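Local coordinates for putative periplasmic protein (Bacteroides vulgatus ATCC 8482, PDB 3DUE) that is of unknown function but belongs to a family of bacterial periplasmic PepSY-like proteins that may act as inhibitors, at residues T23-N28 and V65-S70; L95-E98 and D103-V106; D79-Y84 and M118-I123; Y44-T49 and L54-K59; T63-N66 and V72-A75. One frame throughout, in Å; residues are numbered along the deposited sequence.

How the contacts relate
Contact 1 joins the end of helix 15-24 to the end of strand 62-66 and closes a long loop, inside which contact 4, the hairpin of strands 41-48 and 53-56, is nested. Contact 5 starts on the same strand 62-66, shares Val65 and Asn66 with contact 1, and closes the short loop that leads on toward helix 79-88. That helix opens contact 3, which reaches forward to the turn before the last strand, 122-126, and encloses contact 2, the hairpin of strands 94-99 and 103-108. Strand 62-66 lies between 53-56 and 94-99 in one antiparallel sheet, so contacts 1 and 5 stand between the two hairpins.

Contact 1. Residues T23-N28 and V65-S70; sequences THFPDN and VNCKYS. With CAC (cacodylate ion), chain B.
With CG of Phe25 turned anti to its carbonyl carbon (chi1 -57°) and SG of Cys67 set the same way on its own residue (chi1 -66°), ring and thiol are brought together between the end of a helix and the end of a strand. The sulfur comes to the rim of the ring, 3.7 Å from SG of Cys67 to CE1 of Phe25, and lies 77° off the ring normal: an edge-on sulfur-aromatic contact. CG1 of Val65 meets the same rim, 4.0 Å from CZ of Phe25. A flat aromatic suits this place because its edge can serve a polarisable sulfur and a valine methyl at once, and all three residues are buried. Phe25 is the first residue to leave helix 15-24 and opens a type I turn to Asn28; Cys67 opens another, to Ser70, just past strand 62-66. The contact thus packs a helix end onto one face of the antiparallel sheet in a PepSY-like protein, with Phe20, Phe48 and Leu54 also against the Phe25 ring. On the second turn, Lys68 and Tyr69 hold a cacodylate ion, probably from the crystallisation liquor. Lys68 NZ donates to O1 of the ion at 2.7 Å, and Tyr69 OH donates to the same oxygen at 2.5 Å, a short distance, with O1 in the plane of the phenol ring. CG of Lys68 lies over one face of that ring, offset toward its rim.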
# COMPACT_ATOMS: atom_id res chain seq x y z
N THR A 23 -2.52 -5.09 12.68
CA THR A 23 -3.86 -5.50 12.24
C THR A 23 -3.84 -6.41 10.98
O THR A 23 -4.47 -7.46 10.95
CB THR A 23 -4.75 -4.25 11.99
OG1 THR A 23 -4.92 -3.55 13.24
CG2 THR A 23 -6.15 -4.66 11.46
N HIS A 24 -3.07 -6.01 9.97
CA HIS A 24 -3.13 -6.65 8.63
C HIS A 24 -1.99 -7.58 8.30
O HIS A 24 -2.15 -8.43 7.42
CB HIS A 24 -3.31 -5.57 7.52
CG HIS A 24 -4.53 -4.71 7.71
ND1 HIS A 24 -5.81 -5.20 7.64
CD2 HIS A 24 -4.65 -3.38 7.98
CE1 HIS A 24 -6.67 -4.23 7.90
NE2 HIS A 24 -5.99 -3.11 8.09
N PHE A 25 -0.88 -7.47 9.01
CA PHE A 25 0.31 -8.30 8.78
C PHE A 25 0.90 -8.78 10.11
O PHE A 25 2.11 -8.73 10.33
CB PHE A 25 1.34 -7.46 8.00
CG PHE A 25 0.80 -6.96 6.71
CD1 PHE A 25 0.86 -7.76 5.58
CD2 PHE A 25 0.21 -5.71 6.62
CE1 PHE A 25 0.33 -7.33 4.38
CE2 PHE A 25 -0.31 -5.27 5.40
CZ PHE A 25 -0.26 -6.12 4.28
N PRO A 26 0.04 -9.33 10.98
CA PRO A 26 0.52 -9.70 12.31
C PRO A 26 1.59 -10.78 12.33
O PRO A 26 2.45 -10.75 13.21
CB PRO A 26 -0.74 -10.20 13.02
CG PRO A 26 -1.60 -10.69 11.99
CD PRO A 26 -1.36 -9.68 10.80
N ASP A 27 1.55 -11.71 11.38
CA ASP A 27 2.54 -12.79 11.37
C ASP A 27 3.74 -12.58 10.45
O ASP A 27 4.59 -13.46 10.36
CB ASP A 27 1.86 -14.09 11.05
CG ASP A 27 0.81 -14.45 12.09
OD1 ASP A 27 1.17 -14.63 13.29
OD2 ASP A 27 -0.36 -14.56 11.70
N ASN A 28 3.83 -11.43 9.80
CA ASN A 28 4.98 -11.13 8.95
C ASN A 28 6.10 -10.65 9.85
O ASN A 28 5.85 -10.09 10.93
CB ASN A 28 4.69 -10.04 7.93
CG ASN A 28 3.71 -10.48 6.85
OD1 ASN A 28 2.57 -10.81 7.13
ND2 ASN A 28 4.14 -10.41 5.60
N VAL A 65 0.48 -0.48 -0.46
CA VAL A 65 0.38 -1.83 0.11
C VAL A 65 0.71 -2.74 -1.08
O VAL A 65 -0.12 -2.99 -1.92
CB VAL A 65 -0.98 -2.13 0.74
CG1 VAL A 65 -1.03 -3.56 1.29
CG2 VAL A 65 -1.27 -1.13 1.81
N ASN A 66 1.97 -3.15 -1.16
CA ASN A 66 2.48 -3.93 -2.28
C ASN A 66 2.71 -5.36 -1.84
O ASN A 66 3.80 -5.72 -1.30
CB ASN A 66 3.74 -3.24 -2.78
CG ASN A 66 4.32 -3.83 -3.98
OD1 ASN A 66 4.11 -5.03 -4.31
ND2 ASN A 66 5.10 -3.02 -4.69
N CYS A 67 1.67 -6.18 -2.04
CA CYS A 67 1.68 -7.59 -1.67
C CYS A 67 1.86 -8.51 -2.87
O CYS A 67 1.13 -9.46 -3.05
CB CYS A 67 0.40 -7.91 -0.85
SG CYS A 67 0.42 -7.07 0.71
N LYS A 68 2.84 -8.18 -3.72
CA LYS A 68 3.06 -8.96 -4.96
C LYS A 68 3.47 -10.41 -4.70
O LYS A 68 3.42 -11.22 -5.61
CB LYS A 68 4.10 -8.25 -5.86
CG LYS A 68 5.54 -8.39 -5.37
CD LYS A 68 6.57 -7.82 -6.38
CE LYS A 68 6.72 -6.33 -6.33
NZ LYS A 68 7.32 -5.91 -5.06
N TYR A 69 3.87 -10.74 -3.46
CA TYR A 69 4.27 -12.09 -3.10
C TYR A 69 3.15 -12.82 -2.38
O TYR A 69 3.33 -13.96 -1.97
CB TYR A 69 5.54 -12.08 -2.25
CG TYR A 69 6.68 -11.37 -2.92
CD1 TYR A 69 7.46 -12.01 -3.86
CD2 TYR A 69 6.98 -10.06 -2.60
CE1 TYR A 69 8.52 -11.35 -4.48
CE2 TYR A 69 8.01 -9.40 -3.22
CZ TYR A 69 8.79 -10.04 -4.16
OH TYR A 69 9.82 -9.37 -4.80
N SER A 70 2.02 -12.16 -2.18
CA SER A 70 0.84 -12.81 -1.55
C SER A 70 -0.41 -12.14 -2.19
O SER A 70 -0.66 -12.34 -3.36
CB SER A 70 0.93 -12.75 -0.02
OG SER A 70 0.93 -11.43 0.52
AS CAC B . 10.79 -6.09 -3.25
O1 CAC B . 9.76 -6.88 -4.43
O2 CAC B . 9.81 -5.00 -2.28
C1 CAC B . 11.62 -7.37 -1.99
C2 CAC B . 12.11 -5.04 -4.22

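Contact 2. Residues L95-E98 and D103-V106; sequences LKIE and DYEV
The contact is the middle of a beta hairpin formed by strands 94-99 and 103-108, the short segments running antiparallel at 170° with their axes 4.8 Å apart. Glu98 and Glu105 form a hydrogen-bonded pair: Glu98 N donates to Glu105 O at 3.0 Å, and Glu105 N returns a bond to Glu98 O at 2.9 Å. Beside it, Ile97 and Val106 are a non-hydrogen-bonded pair whose side chains run alongside each other on the same face, with CG1 of Ile97 4.0 Å from CG2 of Val106. Branched residues suit this buried face, where Val65 and Val72 also lie against Ile97. Just before Ile97 the strand carries a classic beta bulge, where Leu95 and Lys96 both face Lys107. On the other face the two glutamates bring like charges close, OE2 of Glu98 3.9 Å from OE1 of Glu105, their carboxylate planes 74° apart. A water donates to Glu98 OE2 at 2.7 Å and also to Glu105 O, tying side chain to backbone. Lys96 NZ makes a long salt bridge to the same OE2 but is shared, weakly, with Glu64, which itself packs against Glu98, so water and lysine probably relieve the repulsion only in part.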
# COMPACT_ATOMS: atom_id res chain seq x y z
N LEU A 95 -2.84 -7.52 -6.10
CA LEU A 95 -1.43 -7.65 -5.70
C LEU A 95 -0.89 -6.36 -5.09
O LEU A 95 -0.04 -6.39 -4.19
CB LEU A 95 -0.54 -8.07 -6.89
CG LEU A 95 -0.84 -9.48 -7.43
CD1 LEU A 95 0.22 -9.87 -8.46
CD2 LEU A 95 -0.90 -10.51 -6.29
N LYS A 96 -1.43 -5.23 -5.55
CA LYS A 96 -0.93 -3.94 -5.10
C LYS A 96 -1.97 -2.79 -5.15
O LYS A 96 -2.81 -2.71 -6.03
CB LYS A 96 0.29 -3.59 -5.94
CG LYS A 96 0.97 -2.31 -5.55
CD LYS A 96 2.17 -2.10 -6.47
CE LYS A 96 2.74 -0.70 -6.40
NZ LYS A 96 3.97 -0.62 -7.34
N ILE A 97 -1.92 -1.93 -4.16
CA ILE A 97 -2.75 -0.73 -4.15
C ILE A 97 -1.87 0.41 -3.67
O ILE A 97 -1.02 0.22 -2.79
CB ILE A 97 -4.03 -0.92 -3.32
CG1 ILE A 97 -4.93 0.32 -3.44
CG2 ILE A 97 -3.72 -1.31 -1.85
CD1 ILE A 97 -6.27 0.12 -2.83
N GLU A 98 -1.98 1.56 -4.34
CA GLU A 98 -1.22 2.74 -3.97
C GLU A 98 -2.21 3.90 -4.00
O GLU A 98 -3.20 3.84 -4.72
CB GLU A 98 -0.14 3.06 -4.98
CG GLU A 98 0.59 1.93 -5.56
CD GLU A 98 1.48 2.39 -6.70
OE1 GLU A 98 2.43 3.14 -6.41
OE2 GLU A 98 1.22 1.99 -7.89
N ASP A 103 -5.81 10.08 -6.18
CA ASP A 103 -6.23 8.81 -6.78
C ASP A 103 -5.72 7.56 -6.10
O ASP A 103 -4.81 7.62 -5.26
CB ASP A 103 -5.74 8.75 -8.21
CG ASP A 103 -6.30 9.87 -9.07
OD1 ASP A 103 -7.41 9.73 -9.60
OD2 ASP A 103 -5.60 10.90 -9.21
N TYR A 104 -6.32 6.44 -6.47
CA TYR A 104 -5.88 5.13 -6.06
C TYR A 104 -5.45 4.45 -7.37
O TYR A 104 -5.99 4.74 -8.44
CB TYR A 104 -6.99 4.27 -5.45
CG TYR A 104 -7.71 4.79 -4.23
CD1 TYR A 104 -8.81 5.61 -4.37
CD2 TYR A 104 -7.34 4.39 -2.94
CE1 TYR A 104 -9.50 6.05 -3.28
CE2 TYR A 104 -8.03 4.85 -1.83
CZ TYR A 104 -9.12 5.67 -2.02
OH TYR A 104 -9.87 6.17 -0.96
N GLU A 105 -4.44 3.60 -7.30
CA GLU A 105 -4.02 2.77 -8.42
C GLU A 105 -4.02 1.34 -7.90
O GLU A 105 -3.38 1.05 -6.92
CB GLU A 105 -2.63 3.14 -8.93
CG GLU A 105 -2.57 4.60 -9.42
CD GLU A 105 -1.39 4.93 -10.32
OE1 GLU A 105 -0.60 4.01 -10.68
OE2 GLU A 105 -1.29 6.14 -10.73
N VAL A 106 -4.70 0.45 -8.59
CA VAL A 106 -4.83 -0.93 -8.17
C VAL A 106 -4.21 -1.86 -9.21
O VAL A 106 -4.47 -1.70 -10.40
CB VAL A 106 -6.34 -1.23 -8.05
CG1 VAL A 106 -6.58 -2.69 -8.07
CG2 VAL A 106 -6.92 -0.50 -6.81
O HOH W 1 -0.67 0.05 -7.73

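Contact 3. Residues D79-Y84 and M118-I123; sequences DAIKKY and MQFNVI
Ala80 sets its methyl over one face of the Phe120 ring, and this placing of a methyl over a ring is repeated one helical turn further on with the roles exchanged. CB of Ala80 stands 3.6 Å from the centroid of the Phe120 ring, 22° off its normal, a CH-pi contact displaced toward the CG-CD2 side. The opposite face of the same ring carries the carbonyl oxygen of Met118, a selenomethionine. Alanine suits the helix here because its short side chain lets the ring come close to the backbone. Ile81 crosses Phe120 at about a right angle, and its CG1 approaches CD1 of Phe120 to 3.7 Å. In the second pair the helix supplies the ring: Tyr84, with CG anti to its backbone N (chi1 -178°), extends toward the strand and receives CG2 of Val122 over one face, 3.9 Å from the ring centroid and 23° off the normal. The methyl sits nearest CZ and CE2, toward the hydroxyl end. Phe120 takes positive phi in the turn between strands 113-117 and 122-126, and both Phe120 and Val122 point their CB atoms toward the helix. Tyr104 meets the Phe120 ring nearly parallel, carrying the packing on to strand 103-108. This is helix-on-sheet packing of an alpha+beta fold, helix 79-88 lying against the last strands of the antiparallel sheet.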
# COMPACT_ATOMS: atom_id res chain seq x y z
N ASP A 79 -14.33 -0.31 0.05
CA ASP A 79 -15.45 -1.11 -0.46
C ASP A 79 -15.80 -0.87 -1.92
O ASP A 79 -16.09 -1.83 -2.64
CB ASP A 79 -16.70 -0.91 0.40
CG ASP A 79 -16.78 -1.90 1.56
OD1 ASP A 79 -15.73 -2.41 2.03
OD2 ASP A 79 -17.91 -2.18 2.00
N ALA A 80 -15.82 0.39 -2.35
CA ALA A 80 -16.16 0.72 -3.74
C ALA A 80 -15.23 0.02 -4.74
O ALA A 80 -15.64 -0.45 -5.81
CB ALA A 80 -16.12 2.24 -3.95
N ILE A 81 -13.96 -0.05 -4.37
CA ILE A 81 -12.94 -0.70 -5.20
C ILE A 81 -13.11 -2.21 -5.17
O ILE A 81 -13.07 -2.87 -6.20
CB ILE A 81 -11.54 -0.28 -4.75
CG1 ILE A 81 -11.31 1.24 -5.04
CG2 ILE A 81 -10.49 -1.20 -5.41
CD1 ILE A 81 -10.04 1.81 -4.58
N LYS A 82 -13.27 -2.77 -3.98
CA LYS A 82 -13.53 -4.21 -3.87
C LYS A 82 -14.68 -4.64 -4.73
O LYS A 82 -14.61 -5.63 -5.44
CB LYS A 82 -13.83 -4.60 -2.43
CG LYS A 82 -12.58 -4.59 -1.60
CD LYS A 82 -12.69 -5.42 -0.32
CE LYS A 82 -13.47 -4.74 0.76
NZ LYS A 82 -13.06 -5.25 2.11
N LYS A 83 -15.77 -3.90 -4.63
CA LYS A 83 -17.00 -4.19 -5.39
C LYS A 83 -16.78 -4.12 -6.90
O LYS A 83 -17.25 -4.96 -7.66
CB LYS A 83 -18.08 -3.22 -4.95
N TYR A 84 -16.03 -3.12 -7.34
CA TYR A 84 -15.79 -2.96 -8.76
C TYR A 84 -14.95 -4.12 -9.31
O TYR A 84 -15.28 -4.67 -10.35
CB TYR A 84 -15.10 -1.62 -9.03
CG TYR A 84 -14.86 -1.38 -10.48
CD1 TYR A 84 -13.72 -1.87 -11.12
CD2 TYR A 84 -15.79 -0.69 -11.24
CE1 TYR A 84 -13.50 -1.65 -12.44
CE2 TYR A 84 -15.58 -0.49 -12.57
CZ TYR A 84 -14.43 -0.97 -13.16
OH TYR A 84 -14.23 -0.76 -14.49
N MSE A 118 -10.76 9.87 -5.94
CA MSE A 118 -11.20 9.70 -4.53
C MSE A 118 -12.67 9.37 -4.37
O MSE A 118 -13.12 8.88 -3.31
CB MSE A 118 -10.86 10.95 -3.72
CG MSE A 118 -9.38 11.15 -3.44
SE MSE A 118 -8.68 9.77 -2.29
CE MSE A 118 -7.50 8.82 -3.47
N GLN A 119 -13.43 9.61 -5.43
CA GLN A 119 -14.85 9.30 -5.44
C GLN A 119 -15.10 7.98 -6.15
O GLN A 119 -16.24 7.58 -6.38
CB GLN A 119 -15.65 10.44 -6.07
CG GLN A 119 -15.56 11.70 -5.25
CD GLN A 119 -16.12 11.53 -3.83
OE1 GLN A 119 -17.24 11.03 -3.63
NE2 GLN A 119 -15.33 11.97 -2.85
N PHE A 120 -14.01 7.29 -6.49
CA PHE A 120 -14.10 5.99 -7.12
C PHE A 120 -14.61 5.96 -8.54
O PHE A 120 -15.09 4.94 -9.01
CB PHE A 120 -14.85 5.02 -6.22
CG PHE A 120 -14.30 4.96 -4.84
CD1 PHE A 120 -13.06 4.44 -4.61
CD2 PHE A 120 -15.02 5.44 -3.77
CE1 PHE A 120 -12.55 4.39 -3.35
CE2 PHE A 120 -14.49 5.42 -2.50
CZ PHE A 120 -13.26 4.88 -2.30
N ASN A 121 -14.47 7.07 -9.24
CA ASN A 121 -14.68 7.06 -10.68
C ASN A 121 -13.47 6.37 -11.30
O ASN A 121 -12.36 6.67 -10.90
CB ASN A 121 -14.77 8.47 -11.20
CG ASN A 121 -15.97 9.19 -10.67
OD1 ASN A 121 -17.12 8.81 -10.97
ND2 ASN A 121 -15.74 10.26 -9.92
N VAL A 122 -13.68 5.44 -12.22
CA VAL A 122 -12.57 4.81 -12.92
C VAL A 122 -12.01 5.82 -13.93
O VAL A 122 -12.73 6.33 -14.78
CB VAL A 122 -13.01 3.48 -13.57
CG1 VAL A 122 -11.91 2.90 -14.48
CG2 VAL A 122 -13.37 2.48 -12.44
N ILE A 123 -10.74 6.16 -13.78
CA ILE A 123 -10.08 7.13 -14.65
C ILE A 123 -9.34 6.45 -15.81
O ILE A 123 -9.42 6.90 -16.95
CB ILE A 123 -9.08 7.99 -13.87
CG1 ILE A 123 -9.77 8.66 -12.68
CG2 ILE A 123 -8.47 9.05 -14.77
CD1 ILE A 123 -10.98 9.49 -13.06

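Contact 4. Residues Y44-T49 and L54-K59; sequences YDVIFT and LEFDKK
Strands 44-48 and 54-56 run antiparallel at 165°, their axes 4.7 Å apart, and four backbone hydrogen bonds join Tyr44 to Phe56 and Val46 to Leu54. Asp45 and Glu55 form the non-hydrogen-bonded pair between them. Their carboxylates, with planes 51° apart, approach as like charges, OD2 of Asp45 3.8 Å from OE2 of Glu55. A water donating to Asp45 OD2 at 2.8 Å, and weakly to Glu55 OE2, joins them; Lys53 forms a salt bridge with Asp45, and Thr63 bonds OE1 of Glu55, so the repulsion is probably relieved. Acids suit this face, where water and Lys53 reach them. The other face is mainly apolar: CZ of Phe48 packs on CD1 of Leu54 at 3.7 Å, and such aromatic and leucine side chains suit a surface covered by a helix. The edge of the Tyr44 ring meets the carbonyl oxygen of Asp57, CD2 to O 3.4 Å, while a water links Tyr44 OH to Lys58 O. Asp57 makes an Asx turn, its OD1 accepting from Lys59 N at 2.9 Å. Ile21 of helix 15-24 covers Phe48 and Leu54, Ala17 meets Phe56, and strands 30-38 and 62-66 flank the hairpin in the sheet.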
# COMPACT_ATOMS: atom_id res chain seq x y z
N TYR A 44 7.54 6.70 5.27
CA TYR A 44 8.11 5.56 5.95
C TYR A 44 7.90 4.33 5.06
O TYR A 44 6.87 4.25 4.42
CB TYR A 44 7.37 5.38 7.28
CG TYR A 44 7.53 6.55 8.19
CD1 TYR A 44 8.63 6.63 9.05
CD2 TYR A 44 6.60 7.59 8.21
CE1 TYR A 44 8.80 7.70 9.85
CE2 TYR A 44 6.75 8.67 9.04
CZ TYR A 44 7.86 8.72 9.85
OH TYR A 44 8.05 9.76 10.73
N ASP A 45 8.90 3.45 4.99
CA ASP A 45 8.79 2.22 4.18
C ASP A 45 9.17 1.04 5.03
O ASP A 45 10.08 1.15 5.86
CB ASP A 45 9.65 2.28 2.93
CG ASP A 45 9.24 3.45 2.00
OD1 ASP A 45 9.72 4.56 2.22
OD2 ASP A 45 8.45 3.23 1.04
N VAL A 46 8.39 -0.04 4.90
CA VAL A 46 8.61 -1.29 5.61
C VAL A 46 8.54 -2.45 4.61
O VAL A 46 7.62 -2.49 3.78
CB VAL A 46 7.56 -1.50 6.71
CG1 VAL A 46 7.73 -2.86 7.36
CG2 VAL A 46 7.72 -0.42 7.75
N ILE A 47 9.55 -3.32 4.63
CA ILE A 47 9.54 -4.52 3.82
C ILE A 47 9.63 -5.67 4.77
O ILE A 47 10.47 -5.66 5.71
CB ILE A 47 10.67 -4.63 2.76
CG1 ILE A 47 10.68 -3.40 1.86
CG2 ILE A 47 10.44 -5.91 1.93
CD1 ILE A 47 11.85 -3.32 0.86
N PHE A 48 8.75 -6.64 4.54
CA PHE A 48 8.72 -7.86 5.33
C PHE A 48 9.67 -8.89 4.74
O PHE A 48 10.17 -8.76 3.59
CB PHE A 48 7.30 -8.45 5.44
CG PHE A 48 6.29 -7.49 6.04
CD1 PHE A 48 6.37 -7.12 7.39
CD2 PHE A 48 5.23 -7.02 5.28
CE1 PHE A 48 5.45 -6.25 7.94
CE2 PHE A 48 4.32 -6.14 5.82
CZ PHE A 48 4.39 -5.77 7.16
N THR A 49 9.96 -9.93 5.52
CA THR A 49 10.88 -10.99 5.06
C THR A 49 10.36 -11.80 3.84
O THR A 49 11.14 -12.34 3.10
CB THR A 49 11.30 -11.91 6.19
OG1 THR A 49 10.16 -12.61 6.71
CG2 THR A 49 12.01 -11.11 7.29
N LEU A 54 5.23 -2.02 2.48
CA LEU A 54 4.30 -0.96 2.86
C LEU A 54 5.06 0.38 2.80
O LEU A 54 6.25 0.42 3.15
CB LEU A 54 3.84 -1.16 4.29
CG LEU A 54 3.25 -2.52 4.60
CD1 LEU A 54 2.80 -2.60 6.01
CD2 LEU A 54 2.08 -2.79 3.60
N GLU A 55 4.36 1.43 2.37
CA GLU A 55 4.81 2.81 2.48
C GLU A 55 3.68 3.58 3.18
O GLU A 55 2.49 3.39 2.91
CB GLU A 55 5.01 3.47 1.12
CG GLU A 55 5.59 4.88 1.16
CD GLU A 55 5.52 5.57 -0.18
OE1 GLU A 55 4.39 5.60 -0.79
OE2 GLU A 55 6.58 6.10 -0.61
N PHE A 56 4.07 4.52 4.03
CA PHE A 56 3.16 5.34 4.81
C PHE A 56 3.55 6.77 4.68
O PHE A 56 4.74 7.06 4.46
CB PHE A 56 3.28 5.01 6.29
CG PHE A 56 3.00 3.56 6.65
CD1 PHE A 56 1.71 3.15 6.88
CD2 PHE A 56 4.05 2.63 6.79
CE1 PHE A 56 1.42 1.88 7.24
CE2 PHE A 56 3.78 1.34 7.13
CZ PHE A 56 2.46 0.96 7.38
N ASP A 57 2.59 7.68 4.83
CA ASP A 57 2.85 9.10 4.75
C ASP A 57 3.39 9.57 6.09
O ASP A 57 3.63 8.74 6.98
CB ASP A 57 1.62 9.89 4.28
CG ASP A 57 0.46 9.91 5.29
OD1 ASP A 57 0.60 9.51 6.46
OD2 ASP A 57 -0.62 10.37 4.88
N LYS A 58 3.58 10.88 6.23
CA LYS A 58 4.19 11.47 7.44
C LYS A 58 3.38 11.24 8.73
O LYS A 58 3.93 11.38 9.84
CB LYS A 58 4.40 12.97 7.25
CG LYS A 58 3.12 13.77 7.14
CD LYS A 58 3.40 15.22 6.80
CE LYS A 58 2.09 16.00 6.72
NZ LYS A 58 2.29 17.49 6.57
N LYS A 59 2.11 10.91 8.57
CA LYS A 59 1.21 10.63 9.68
C LYS A 59 0.96 9.12 9.87
O LYS A 59 0.16 8.74 10.72
CB LYS A 59 -0.10 11.39 9.49
CG LYS A 59 0.11 12.91 9.45
CD LYS A 59 -1.19 13.60 9.47
CE LYS A 59 -1.14 14.94 8.85
NZ LYS A 59 -2.52 15.45 8.77
O HOH W 2 6.40 11.98 10.29
O HOH W 3 8.78 6.33 0.89
O HOH W 4 7.72 3.30 -1.69

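Contact 5. Residues T63-N66 and V72-A75; sequences TEVN and VPVA
Strand 64-66 and the segment 72-75, which enters a 3-10 segment at Val74, come nearest at Val65 and Val72, whose CA atoms are 6.7 Å apart. This is the strand-to-helix connection of the PepSY-like fold, running from strand 62-66 to helix 79-88 across the face that carries Val65. Thr63 and Glu64 both face Glu55, a classic beta bulge in strand 62-66. The link between the segments is apolar. CG1 of Val65 meets CG1 of Val72 at 4.0 Å, and in Val72 that methyl is anti to the backbone N (chi1 178°), which leaves CG2 to approach the carbonyl oxygen of Val65 at 3.8 Å. The two valines approach at a slant. CD of Pro73 adds a looser touch to CG1 of Val65, at 4.4 Å. Branched valines fill this buried site compactly, and their side chains bring no polar group of their own; proline suits a connection that must hold an extended backbone as it runs toward the 3-10 segment. Met94 and Ile97 of the next strand also lie against Val72, and Phe25 lies against Pro73. On the other side of strand 64-66, polar side chains pair along the strand: ND2 of Asn66 donates to OE2 of Glu64 at 3.0 Å, nearly along the C-O axis of the carboxylate, with that oxygen 8° out of the amide plane.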
# COMPACT_ATOMS: atom_id res chain seq x y z
N THR A 63 0.14 4.70 1.97
CA THR A 63 0.16 5.20 0.59
C THR A 63 0.47 4.07 -0.41
O THR A 63 0.16 4.19 -1.58
CB THR A 63 1.14 6.37 0.43
OG1 THR A 63 2.45 5.97 0.87
CG2 THR A 63 0.68 7.52 1.28
N GLU A 64 1.03 2.97 0.07
CA GLU A 64 1.29 1.78 -0.75
C GLU A 64 1.20 0.50 0.08
O GLU A 64 1.78 0.39 1.17
CB GLU A 64 2.65 1.86 -1.46
CG GLU A 64 2.93 0.69 -2.37
CD GLU A 64 4.27 0.77 -3.10
OE1 GLU A 64 4.79 1.87 -3.29
OE2 GLU A 64 4.80 -0.27 -3.52
N VAL A 65 0.48 -0.48 -0.46
CA VAL A 65 0.38 -1.83 0.11
C VAL A 65 0.71 -2.74 -1.08
O VAL A 65 -0.12 -2.99 -1.92
CB VAL A 65 -0.98 -2.13 0.74
CG1 VAL A 65 -1.03 -3.56 1.29
CG2 VAL A 65 -1.27 -1.13 1.81
N ASN A 66 1.97 -3.15 -1.16
CA ASN A 66 2.48 -3.93 -2.28
C ASN A 66 2.71 -5.36 -1.84
O ASN A 66 3.80 -5.72 -1.30
CB ASN A 66 3.74 -3.24 -2.78
CG ASN A 66 4.32 -3.83 -3.98
OD1 ASN A 66 4.11 -5.03 -4.31
ND2 ASN A 66 5.10 -3.02 -4.69
N VAL A 72 -3.14 -8.37 -1.37
CA VAL A 72 -3.52 -7.26 -0.47
C VAL A 72 -4.64 -7.76 0.44
O VAL A 72 -5.59 -8.33 -0.06
CB VAL A 72 -4.03 -6.06 -1.25
CG1 VAL A 72 -4.49 -4.89 -0.33
CG2 VAL A 72 -2.90 -5.56 -2.20
N PRO A 73 -4.48 -7.64 1.76
CA PRO A 73 -5.58 -8.06 2.64
C PRO A 73 -6.86 -7.31 2.30
O PRO A 73 -6.88 -6.08 2.21
CB PRO A 73 -5.06 -7.70 4.03
CG PRO A 73 -3.58 -7.76 3.89
CD PRO A 73 -3.32 -7.16 2.54
N VAL A 74 -7.97 -8.02 2.19
CA VAL A 74 -9.19 -7.36 1.72
C VAL A 74 -9.68 -6.24 2.61
O VAL A 74 -10.28 -5.27 2.13
CB VAL A 74 -10.33 -8.39 1.43
CG1 VAL A 74 -9.86 -9.35 0.37
CG2 VAL A 74 -10.72 -9.17 2.67
N ALA A 75 -9.40 -6.32 3.91
CA ALA A 75 -9.87 -5.32 4.85
C ALA A 75 -9.20 -3.96 4.62
O ALA A 75 -9.71 -2.95 5.10
CB ALA A 75 -9.67 -5.79 6.27